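Local coordinates for protein RRNA methyltransferase (PDB 1O9G) that methylates N1 of a single guanine, guanine-2535, in 23S ribosomal RNA using S-adenosyl-L-methionine and so confers resistance to avilamycin, at residues Val154-Leu164 with Pro192-Ala203. The protein carries 3 engineered substitutions. Numbering follows the deposited sequence.
Sequences VFDPRALSAVL and PVAGLLRSLASA. Unlike the reference sequence in segment 192-203: Pro192 (reference Arg), Val193 (reference Trp), Ala194 (reference Arg), Gly195 (reference Ala).
Ser199 makes the one direct hydrogen bond of the contact: its OG donates to Val154 O at 2.7 Å, meeting the carbonyl at 150° and somewhat tilted from its plane. With OG anti to the backbone N (chi1 -173°), the hydroxyl reaches off the helix into the bend at Val154-Pro157, where the ring of Pro157 lies close by. Toward Pro192, in the first turn of helix 190-203, the Phe155 ring turns its edge to the backbone, CE1 lying 3.2 Å from Pro192 O, while CE1 and CZ also touch Leu196 CB obliquely. On the buried side, Val154 CG2 packs against Leu200 CD2 at 3.5 Å. Farther along, Leu160 sets CD1 3.3 Å from Ser199 O and 3.8 Å from Ala203 CB; Leu164 CD1 closes that end over Ala203.

A second link, through water, lies on the exposed side. One water donates to both Pro157 O and Ser202 OG, and that hydroxyl in turn donates to Ser199 O at 2.6 Å. The bend itself is held by an Asx turn, Arg158 N to Asp156 OD1, and by Asp153 bonding Phe155 N. Beneath, Trp56 of strand 53-57 touches Leu160, Leu164 and Leu200. The short axes of 160-164 and 192-203 cross at -56°, two neighbouring connections covering one face of the central sheet, as in the Rossmann-like fold of S-adenosylmethionine-dependent methyltransferases.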
ATOM      1  N   VAL A 154       2.384  14.669  -1.851  1.00 22.21           N
ATOM      2  CA  VAL A 154       3.584  13.926  -2.220  1.00 22.41           C
ATOM      3  C   VAL A 154       4.433  14.695  -3.228  1.00 22.21           C
ATOM      4  O   VAL A 154       5.629  14.481  -3.312  1.00 22.38           O
ATOM      5  CB  VAL A 154       3.219  12.520  -2.772  1.00 24.35           C
ATOM      6  CG1 VAL A 154       2.487  12.605  -4.131  1.00 26.92           C
ATOM      7  CG2 VAL A 154       4.455  11.662  -2.894  1.00 25.82           C
ATOM      8  N   PHE A 155       3.812  15.591  -3.991  1.00 23.67           N
ATOM      9  CA  PHE A 155       4.546  16.418  -4.945  1.00 25.47           C
ATOM     10  C   PHE A 155       5.303  17.601  -4.330  1.00 26.24           C
ATOM     11  O   PHE A 155       6.042  18.303  -5.036  1.00 30.21           O
ATOM     12  CB  PHE A 155       3.595  16.929  -6.020  1.00 28.73           C
ATOM     13  CG  PHE A 155       3.097  15.855  -6.925  1.00 31.11           C
ATOM     14  CD1 PHE A 155       3.776  15.552  -8.097  1.00 34.13           C
ATOM     15  CD2 PHE A 155       1.965  15.129  -6.599  1.00 30.96           C
ATOM     16  CE1 PHE A 155       3.319  14.550  -8.942  1.00 39.26           C
ATOM     17  CE2 PHE A 155       1.507  14.123  -7.437  1.00 35.80           C
ATOM     18  CZ  PHE A 155       2.190  13.832  -8.610  1.00 39.32           C
ATOM     19  N   ASP A 156       5.116  17.825  -3.033  1.00 25.30           N
ATOM     20  CA  ASP A 156       5.790  18.905  -2.324  1.00 27.45           C
ATOM     21  C   ASP A 156       6.865  18.286  -1.441  1.00 25.77           C
ATOM     22  O   ASP A 156       6.538  17.771  -0.366  1.00 24.00           O
ATOM     23  CB  ASP A 156       4.798  19.668  -1.443  1.00 29.54           C
ATOM     24  CG  ASP A 156       5.452  20.806  -0.662  1.00 35.16           C
ATOM     25  OD1 ASP A 156       6.674  21.057  -0.831  1.00 37.01           O
ATOM     26  OD2 ASP A 156       4.811  21.532   0.135  1.00 39.03           O
ATOM     27  N   PRO A 157       8.129  18.340  -1.866  1.00 26.55           N
ATOM     28  CA  PRO A 157       9.214  17.702  -1.106  1.00 26.44           C
ATOM     29  C   PRO A 157       9.392  18.228   0.326  1.00 28.56           C
ATOM     30  O   PRO A 157       9.888  17.498   1.182  1.00 28.50           O
ATOM     31  CB  PRO A 157      10.464  18.006  -1.945  1.00 28.71           C
ATOM     32  CG  PRO A 157      10.098  19.099  -2.845  1.00 31.78           C
ATOM     33  CD  PRO A 157       8.638  19.009  -3.078  1.00 29.87           C
ATOM     34  N   ARG A 158       8.980  19.463   0.578  1.00 33.72           N
ATOM     35  CA  ARG A 158       9.115  20.068   1.899  1.00 35.24           C
ATOM     36  C   ARG A 158       8.064  19.578   2.877  1.00 32.04           C
ATOM     37  O   ARG A 158       8.218  19.774   4.079  1.00 33.88           O
ATOM     38  CB  ARG A 158       9.048  21.590   1.786  1.00 41.04           C
ATOM     39  CG  ARG A 158      10.242  22.202   1.057  1.00 48.59           C
ATOM     40  CD  ARG A 158      11.592  21.945   1.740  1.00 53.81           C
ATOM     41  NE  ARG A 158      12.686  22.627   1.048  1.00 63.31           N
ATOM     42  CZ  ARG A 158      13.835  23.012   1.620  1.00 70.88           C
ATOM     43  NH1 ARG A 158      14.080  22.773   2.911  1.00 70.83           N
ATOM     44  NH2 ARG A 158      14.754  23.635   0.888  1.00 79.43           N
ATOM     45  N   ALA A 159       7.015  18.932   2.361  1.00 28.40           N
ATOM     46  CA  ALA A 159       5.952  18.353   3.184  1.00 26.95           C
ATOM     47  C   ALA A 159       6.328  16.987   3.737  1.00 23.57           C
ATOM     48  O   ALA A 159       5.697  16.485   4.661  1.00 23.05           O
ATOM     49  CB  ALA A 159       4.660  18.236   2.359  1.00 27.75           C
ATOM     50  N   LEU A 160       7.366  16.383   3.185  1.00 21.97           N
ATOM     51  CA  LEU A 160       7.614  14.980   3.467  1.00 19.67           C
ATOM     52  C   LEU A 160       8.260  14.679   4.826  1.00 19.97           C
ATOM     53  O   LEU A 160       7.948  13.666   5.432  1.00 18.12           O
ATOM     54  CB  LEU A 160       8.383  14.327   2.323  1.00 20.75           C
ATOM     55  CG  LEU A 160       7.780  14.538   0.918  1.00 21.34           C
ATOM     56  CD1 LEU A 160       8.608  13.919  -0.184  1.00 23.65           C
ATOM     57  CD2 LEU A 160       6.320  14.072   0.860  1.00 23.00           C
ATOM     58  N   SER A 161       9.148  15.531   5.316  1.00 22.11           N
ATOM     59  CA  SER A 161       9.839  15.239   6.564  1.00 23.74           C
ATOM     60  C   SER A 161       8.876  15.070   7.744  1.00 23.10           C
ATOM     61  O   SER A 161       9.079  14.195   8.591  1.00 22.19           O
ATOM     62  CB  SER A 161      10.905  16.292   6.867  1.00 29.11           C
ATOM     63  OG  SER A 161      10.334  17.455   7.419  1.00 35.37           O
ATOM     64  N   ALA A 162       7.794  15.848   7.770  1.00 23.29           N
ATOM     65  CA  ALA A 162       6.796  15.699   8.816  1.00 23.90           C
ATOM     66  C   ALA A 162       6.010  14.383   8.739  1.00 21.54           C
ATOM     67  O   ALA A 162       5.586  13.856   9.751  1.00 21.91           O
ATOM     68  CB  ALA A 162       5.828  16.898   8.809  1.00 27.57           C
ATOM     69  N   VAL A 163       5.759  13.894   7.536  1.00 18.98           N
ATOM     70  CA  VAL A 163       5.144  12.582   7.360  1.00 18.56           C
ATOM     71  C   VAL A 163       6.084  11.518   7.930  1.00 17.79           C
ATOM     72  O   VAL A 163       5.634  10.569   8.557  1.00 20.60           O
ATOM     73  CB  VAL A 163       4.873  12.288   5.856  1.00 18.34           C
ATOM     74  CG1 VAL A 163       4.357  10.872   5.640  1.00 19.26           C
ATOM     75  CG2 VAL A 163       3.858  13.267   5.308  1.00 19.71           C
ATOM     76  N   LEU A 164       7.381  11.631   7.662  1.00 16.53           N
ATOM     77  CA  LEU A 164       8.304  10.556   8.023  1.00 16.85           C
ATOM     78  C   LEU A 164       8.651  10.535   9.516  1.00 17.34           C
ATOM     79  O   LEU A 164       8.945   9.467  10.075  1.00 18.47           O
ATOM     80  CB  LEU A 164       9.545  10.621   7.141  1.00 17.24           C
ATOM     81  CG  LEU A 164       9.248  10.367   5.662  1.00 18.51           C
ATOM     82  CD1 LEU A 164      10.536  10.360   4.937  1.00 21.36           C
ATOM     83  CD2 LEU A 164       8.498   9.045   5.427  1.00 19.26           C
ATOM     84  N   PRO A 192       4.267  14.406 -14.456  1.00 34.83           N
ATOM     85  CA  PRO A 192       3.804  14.108 -13.093  1.00 32.94           C
ATOM     86  C   PRO A 192       4.511  12.918 -12.441  1.00 28.17           C
ATOM     87  O   PRO A 192       4.895  13.039 -11.300  1.00 25.85           O
ATOM     88  CB  PRO A 192       2.309  13.822 -13.287  1.00 36.14           C
ATOM     89  CG  PRO A 192       1.950  14.575 -14.489  1.00 40.82           C
ATOM     90  CD  PRO A 192       3.140  14.457 -15.401  1.00 38.44           C
ATOM     91  N   VAL A 193       4.684  11.804 -13.152  1.00 26.76           N
ATOM     92  CA  VAL A 193       5.393  10.650 -12.588  1.00 23.47           C
ATOM     93  C   VAL A 193       6.802  11.040 -12.250  1.00 21.78           C
ATOM     94  O   VAL A 193       7.283  10.737 -11.180  1.00 20.29           O
ATOM     95  CB  VAL A 193       5.434   9.443 -13.533  1.00 24.70           C
ATOM     96  CG1 VAL A 193       6.357   8.327 -12.969  1.00 22.92           C
ATOM     97  CG2 VAL A 193       4.063   8.882 -13.724  1.00 27.28           C
ATOM     98  N   ALA A 194       7.478  11.706 -13.175  1.00 22.80           N
ATOM     99  CA  ALA A 194       8.829  12.171 -12.914  1.00 22.77           C
ATOM    100  C   ALA A 194       8.906  13.049 -11.674  1.00 21.69           C
ATOM    101  O   ALA A 194       9.789  12.873 -10.853  1.00 20.25           O
ATOM    102  CB  ALA A 194       9.360  12.926 -14.106  1.00 26.21           C
ATOM    103  N   GLY A 195       7.978  13.981 -11.516  1.00 23.50           N
ATOM    104  CA  GLY A 195       7.986  14.862 -10.362  1.00 24.35           C
ATOM    105  C   GLY A 195       7.709  14.121  -9.064  1.00 22.46           C
ATOM    106  O   GLY A 195       8.289  14.425  -8.033  1.00 21.92           O
ATOM    107  N   LEU A 196       6.811  13.144  -9.119  1.00 21.31           N
ATOM    108  CA  LEU A 196       6.514  12.329  -7.957  1.00 20.71           C
ATOM    109  C   LEU A 196       7.773  11.601  -7.518  1.00 18.90           C
ATOM    110  O   LEU A 196       8.132  11.619  -6.338  1.00 17.34           O
ATOM    111  CB  LEU A 196       5.385  11.351  -8.268  1.00 22.08           C
ATOM    112  CG  LEU A 196       5.091  10.250  -7.243  1.00 24.06           C
ATOM    113  CD1 LEU A 196       4.925  10.844  -5.901  1.00 26.86           C
ATOM    114  CD2 LEU A 196       3.846   9.504  -7.668  1.00 30.74           C
ATOM    115  N   LEU A 197       8.454  10.957  -8.449  1.00 18.15           N
ATOM    116  CA  LEU A 197       9.670  10.234  -8.097  1.00 17.65           C
ATOM    117  C   LEU A 197      10.762  11.128  -7.533  1.00 18.12           C
ATOM    118  O   LEU A 197      11.400  10.773  -6.552  1.00 17.47           O
ATOM    119  CB  LEU A 197      10.210   9.445  -9.270  1.00 18.05           C
ATOM    120  CG  LEU A 197       9.342   8.333  -9.830  1.00 19.42           C
ATOM    121  CD1 LEU A 197      10.031   7.794 -11.071  1.00 21.35           C
ATOM    122  CD2 LEU A 197       9.054   7.241  -8.846  1.00 19.99           C
ATOM    123  N   ARG A 198      10.959  12.308  -8.115  1.00 19.71           N
ATOM    124  CA  ARG A 198      11.980  13.218  -7.615  1.00 20.97           C
ATOM    125  C   ARG A 198      11.647  13.717  -6.221  1.00 19.45           C
ATOM    126  O   ARG A 198      12.522  13.827  -5.382  1.00 20.54           O
ATOM    127  CB  ARG A 198      12.171  14.405  -8.547  1.00 24.30           C
ATOM    128  CG  ARG A 198      12.882  14.066  -9.851  1.00 29.34           C
ATOM    129  CD  ARG A 198      13.358  15.285 -10.596  1.00 37.44           C
ATOM    130  NE  ARG A 198      12.331  16.317 -10.522  1.00 41.56           N
ATOM    131  CZ  ARG A 198      11.370  16.522 -11.422  1.00 43.88           C
ATOM    132  NH1 ARG A 198      11.302  15.803 -12.549  1.00 43.76           N
ATOM    133  NH2 ARG A 198      10.481  17.490 -11.200  1.00 47.02           N
ATOM    134  N   SER A 199      10.383  14.017  -5.975  1.00 18.46           N
ATOM    135  CA  SER A 199       9.978  14.462  -4.655  1.00 18.53           C
ATOM    136  C   SER A 199      10.266  13.392  -3.606  1.00 18.11           C
ATOM    137  O   SER A 199      10.879  13.655  -2.581  1.00 19.32           O
ATOM    138  CB  SER A 199       8.494  14.828  -4.662  1.00 19.74           C
ATOM    139  OG  SER A 199       8.119  15.405  -3.442  1.00 22.98           O
ATOM    140  N   LEU A 200       9.826  12.177  -3.877  1.00 16.55           N
ATOM    141  CA  LEU A 200      10.040  11.067  -2.962  1.00 17.05           C
ATOM    142  C   LEU A 200      11.525  10.831  -2.722  1.00 17.35           C
ATOM    143  O   LEU A 200      11.933  10.634  -1.592  1.00 18.04           O
ATOM    144  CB  LEU A 200       9.381   9.796  -3.495  1.00 17.13           C
ATOM    145  CG  LEU A 200       7.852   9.784  -3.460  1.00 17.86           C
ATOM    146  CD1 LEU A 200       7.293   8.564  -4.180  1.00 19.28           C
ATOM    147  CD2 LEU A 200       7.366   9.864  -2.034  1.00 20.43           C
ATOM    148  N   ALA A 201      12.325  10.807  -3.783  1.00 17.58           N
ATOM    149  CA  ALA A 201      13.730  10.445  -3.646  1.00 19.16           C
ATOM    150  C   ALA A 201      14.474  11.468  -2.788  1.00 20.17           C
ATOM    151  O   ALA A 201      15.451  11.125  -2.134  1.00 22.47           O
ATOM    152  CB  ALA A 201      14.381  10.287  -5.016  1.00 20.92           C
ATOM    153  N   SER A 202      14.004  12.713  -2.776  1.00 19.79           N
ATOM    154  CA  SER A 202      14.623  13.745  -1.941  1.00 22.22           C
ATOM    155  C   SER A 202      14.496  13.437  -0.448  1.00 21.53           C
ATOM    156  O   SER A 202      15.299  13.902   0.347  1.00 23.70           O
ATOM    157  CB  SER A 202      14.043  15.134  -2.245  1.00 23.40           C
ATOM    158  OG  SER A 202      12.724  15.320  -1.735  1.00 23.48           O
ATOM    159  N   ALA A 203      13.490  12.657  -0.089  1.00 19.07           N
ATOM    160  CA  ALA A 203      13.189  12.357   1.316  1.00 19.27           C
ATOM    161  C   ALA A 203      13.634  10.961   1.788  1.00 19.30           C
ATOM    162  O   ALA A 203      13.599  10.689   2.979  1.00 20.75           O
ATOM    163  CB  ALA A 203      11.714  12.523   1.558  1.00 20.35           C
TER
HETATM  164  O   HOH W   1      12.277  16.184   0.809  1.00 34.45           O